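Transcriptional regulator, IclR family (Ruegeria sp. TM1040, PDB 3R4K) probably binds DNA through an N-terminal helix-turn-helix domain and regulates transcription, perhaps in response to a small molecule sensed by its C-terminal domain. Local coordinates at residues R181-I189 against V196-F204. Residues are numbered along the deposited sequence; the frame is centred on the assembly and turned at random. Where two conformers were deposited one is given.
Sequences RRTGLAQSI and VHSHAVPIF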
loop_
_atom_site.group_PDB
_atom_site.type_symbol
_atom_site.label_atom_id
_atom_site.label_comp_id
_atom_site.label_asym_id
_atom_site.label_seq_id
_atom_site.Cartn_x
_atom_site.Cartn_y
_atom_site.Cartn_z
ATOM N N ARG A 181 -10.798 -21.798 -10.979
ATOM C CA ARG A 181 -10.344 -21.873 -9.583
ATOM C C ARG A 181 -9.319 -22.994 -9.423
ATOM O O ARG A 181 -8.311 -22.841 -8.732
ATOM C CB ARG A 181 -11.540 -22.144 -8.641
ATOM C CG ARG A 181 -12.433 -20.947 -8.350
ATOM C CD ARG A 181 -13.451 -21.216 -7.242
ATOM N NE ARG A 181 -14.424 -20.125 -7.104
ATOM C CZ ARG A 181 -14.715 -19.499 -5.965
ATOM N NH1 ARG A 181 -14.102 -19.837 -4.837
ATOM N NH2 ARG A 181 -15.606 -18.516 -5.951
ATOM N N ARG A 182 -9.599 -24.126 -10.073
ATOM C CA ARG A 182 -8.827 -25.358 -10.051
ATOM C C ARG A 182 -7.504 -25.277 -10.842
ATOM O O ARG A 182 -6.497 -25.829 -10.388
ATOM C CB ARG A 182 -9.706 -26.480 -10.628
ATOM C CG ARG A 182 -9.325 -27.883 -10.172
ATOM C CD ARG A 182 -10.070 -28.957 -10.948
ATOM N NE ARG A 182 -9.799 -28.930 -12.392
ATOM C CZ ARG A 182 -8.776 -29.543 -12.983
ATOM N NH1 ARG A 182 -7.894 -30.227 -12.262
ATOM N NH2 ARG A 182 -8.622 -29.469 -14.299
ATOM N N THR A 183 -7.518 -24.638 -12.029
ATOM C CA THR A 183 -6.360 -24.576 -12.930
ATOM C C THR A 183 -5.582 -23.254 -12.874
ATOM O O THR A 183 -4.440 -23.217 -13.328
ATOM C CB THR A 183 -6.807 -24.848 -14.372
ATOM O OG1 THR A 183 -7.679 -23.802 -14.807
ATOM C CG2 THR A 183 -7.482 -26.210 -14.536
ATOM N N GLY A 184 -6.187 -22.199 -12.332
ATOM C CA GLY A 184 -5.557 -20.883 -12.214
ATOM C C GLY A 184 -5.490 -20.085 -13.509
ATOM O O GLY A 184 -4.770 -19.080 -13.580
ATOM N N LEU A 185 -6.243 -20.526 -14.542
ATOM C CA LEU A 185 -6.300 -19.915 -15.874
ATOM C C LEU A 185 -7.706 -20.042 -16.478
ATOM O O LEU A 185 -8.335 -21.105 -16.389
ATOM C CB LEU A 185 -5.262 -20.577 -16.808
ATOM C CG LEU A 185 -4.980 -19.869 -18.133
ATOM C CD1 LEU A 185 -3.512 -19.842 -18.414
ATOM C CD2 LEU A 185 -5.688 -20.551 -19.272
ATOM N N ALA A 186 -8.180 -18.950 -17.103
ATOM C CA ALA A 186 -9.486 -18.871 -17.754
ATOM C C ALA A 186 -9.332 -18.712 -19.261
ATOM O O ALA A 186 -8.409 -18.046 -19.734
ATOM C CB ALA A 186 -10.294 -17.706 -17.187
ATOM N N GLN A 187 -10.255 -19.321 -20.007
ATOM C CA GLN A 187 -10.339 -19.240 -21.460
ATOM C C GLN A 187 -11.764 -18.854 -21.876
ATOM O O GLN A 187 -12.724 -19.263 -21.221
ATOM C CB GLN A 187 -9.925 -20.560 -22.111
ATOM C CG GLN A 187 -8.453 -20.611 -22.483
ATOM C CD GLN A 187 -8.108 -21.895 -23.200
ATOM O OE1 GLN A 187 -8.409 -22.095 -24.384
ATOM N NE2 GLN A 187 -7.477 -22.808 -22.487
ATOM N N SER A 188 -11.895 -18.035 -22.937
ATOM C CA SER A 188 -13.187 -17.597 -23.474
ATOM C C SER A 188 -13.080 -17.363 -24.971
ATOM O O SER A 188 -12.193 -16.642 -25.428
ATOM C CB SER A 188 -13.693 -16.341 -22.771
ATOM O OG SER A 188 -14.922 -15.887 -23.313
ATOM N N ILE A 189 -13.982 -17.995 -25.733
ATOM C CA ILE A 189 -14.023 -17.898 -27.184
ATOM C C ILE A 189 -15.295 -17.166 -27.596
ATOM O O ILE A 189 -16.403 -17.672 -27.417
ATOM C CB ILE A 189 -13.880 -19.283 -27.871
ATOM C CG1 ILE A 189 -12.661 -20.060 -27.311
ATOM C CG2 ILE A 189 -13.771 -19.121 -29.386
ATOM C CD1 ILE A 189 -12.755 -21.583 -27.396
ATOM N N VAL A 196 -12.736 -13.933 -31.308
ATOM C CA VAL A 196 -11.621 -13.578 -30.437
ATOM C C VAL A 196 -11.491 -14.683 -29.398
ATOM O O VAL A 196 -12.467 -14.992 -28.708
ATOM C CB VAL A 196 -11.734 -12.170 -29.799
ATOM C CG1 VAL A 196 -10.556 -11.899 -28.864
ATOM C CG2 VAL A 196 -11.815 -11.091 -30.876
ATOM N N HIS A 197 -10.306 -15.300 -29.320
ATOM C CA HIS A 197 -9.982 -16.348 -28.351
ATOM C C HIS A 197 -9.054 -15.747 -27.302
ATOM O O HIS A 197 -7.923 -15.381 -27.628
ATOM C CB HIS A 197 -9.338 -17.576 -29.029
ATOM C CG HIS A 197 -9.178 -18.758 -28.127
ATOM N ND1 HIS A 197 -9.434 -20.043 -28.576
ATOM C CD2 HIS A 197 -8.803 -18.817 -26.828
ATOM C CE1 HIS A 197 -9.186 -20.838 -27.550
ATOM N NE2 HIS A 197 -8.815 -20.141 -26.474
ATOM N N SER A 198 -9.536 -15.618 -26.060
ATOM C CA SER A 198 -8.760 -15.040 -24.976
ATOM C C SER A 198 -8.396 -16.054 -23.880
ATOM O O SER A 198 -9.121 -17.020 -23.634
ATOM C CB SER A 198 -9.490 -13.852 -24.350
ATOM O OG SER A 198 -10.805 -13.624 -24.837
ATOM N N HIS A 199 -7.234 -15.818 -23.250
ATOM C CA HIS A 199 -6.648 -16.534 -22.115
ATOM C C HIS A 199 -6.401 -15.517 -21.021
ATOM O O HIS A 199 -5.881 -14.438 -21.326
ATOM C CB HIS A 199 -5.315 -17.193 -22.505
ATOM C CG HIS A 199 -5.422 -18.383 -23.394
ATOM N ND1 HIS A 199 -5.632 -18.249 -24.755
ATOM C CD2 HIS A 199 -5.242 -19.692 -23.103
ATOM C CE1 HIS A 199 -5.627 -19.477 -25.238
ATOM N NE2 HIS A 199 -5.397 -20.379 -24.279
ATOM N N ALA A 200 -6.743 -15.828 -19.763
ATOM C CA ALA A 200 -6.509 -14.877 -18.671
ATOM C C ALA A 200 -6.181 -15.552 -17.364
ATOM O O ALA A 200 -6.657 -16.651 -17.082
ATOM C CB ALA A 200 -7.708 -13.967 -18.481
ATOM N N VAL A 201 -5.347 -14.874 -16.571
ATOM C CA VAL A 201 -4.920 -15.296 -15.235
ATOM C C VAL A 201 -5.271 -14.183 -14.246
ATOM O O VAL A 201 -5.181 -13.004 -14.610
ATOM C CB VAL A 201 -3.409 -15.693 -15.144
ATOM C CG1 VAL A 201 -3.121 -16.972 -15.920
ATOM C CG2 VAL A 201 -2.476 -14.558 -15.572
ATOM N N PRO A 202 -5.652 -14.502 -12.996
ATOM C CA PRO A 202 -5.932 -13.425 -12.036
ATOM C C PRO A 202 -4.643 -12.786 -11.496
ATOM O O PRO A 202 -3.589 -13.420 -11.468
ATOM C CB PRO A 202 -6.696 -14.146 -10.932
ATOM C CG PRO A 202 -6.128 -15.542 -10.952
ATOM C CD PRO A 202 -5.800 -15.840 -12.376
ATOM N N ILE A 203 -4.736 -11.507 -11.100
ATOM C CA ILE A 203 -3.654 -10.740 -10.493
ATOM C C ILE A 203 -4.101 -10.490 -9.073
ATOM O O ILE A 203 -5.248 -10.072 -8.840
ATOM C CB ILE A 203 -3.308 -9.441 -11.285
ATOM C CG1 ILE A 203 -2.898 -9.750 -12.745
ATOM C CG2 ILE A 203 -2.225 -8.597 -10.575
ATOM C CD1 ILE A 203 -1.615 -10.690 -12.962
ATOM N N PHE A 204 -3.236 -10.835 -8.123
ATOM C CA PHE A 204 -3.544 -10.705 -6.714
ATOM C C PHE A 204 -2.711 -9.612 -6.104
ATOM O O PHE A 204 -1.520 -9.503 -6.417
ATOM C CB PHE A 204 -3.313 -12.050 -5.990
ATOM C CG PHE A 204 -4.195 -13.187 -6.457
ATOM C CD1 PHE A 204 -5.540 -13.246 -6.093
ATOM C CD2 PHE A 204 -3.675 -14.221 -7.222
ATOM C CE1 PHE A 204 -6.356 -14.300 -6.526
ATOM C CE2 PHE A 204 -4.492 -15.281 -7.645
ATOM C CZ PHE A 204 -5.824 -15.317 -7.289
#
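Q187 lies against H199, its cross-strand partner, and reaches on to H197, which pairs with I189, illustrating how a polar side chain on an edge strand can link residues on one face of a β-hairpin. Q187 CB lies 3.9 Å from the S198 carbonyl O. Q187 CG then comes down over one face of the H199 imidazole, a CH-pi contact 3.7 Å from the ring centroid. Beyond CG the chain is extended (chi2 -176°), which carries the amide along H199 rather than away from it; Q187 CD reaches 3.3 Å from NE2 of H199, and the amide stacks on the ring with the two planes 20° apart. At the tip, Q187 OE1 turns to the neighbouring histidine and accepts a hydrogen bond from H197 NE2 at 2.9 Å. The amide oxygen sits in the plane of the H197 ring, whereas the donor is tilted 21° from the carbonyl plane. I189 reaches the same imidazole from another direction, laying CG1 over a face 3.6 Å from the centroid of the H197 ring. With H197 reduced to an alanine, Q187 OE1 would probably lose this donor and I189 CG1 the ring face it rests on, leaving the far end of the amide freer to turn, though still stacked on H199. Beneath these side chains, A186 pairs with A200 and S188 with S198 through reciprocal backbone N-H···O bonds. Towards the helix 170-183 end, L185 CD1 packs 3.8 Å from V201 CG1. H199 also touches I231, P232 and L235 of helix 225-245, whereas A200, on the opposite face, rests on A137 and S138 of helix 137-143. The pairing is that of an antiparallel β-hairpin, here placing strand 186-189 at the edge of the six-stranded, profilin-like sheet of the IclR C-terminal domain, a member of the GAF clan.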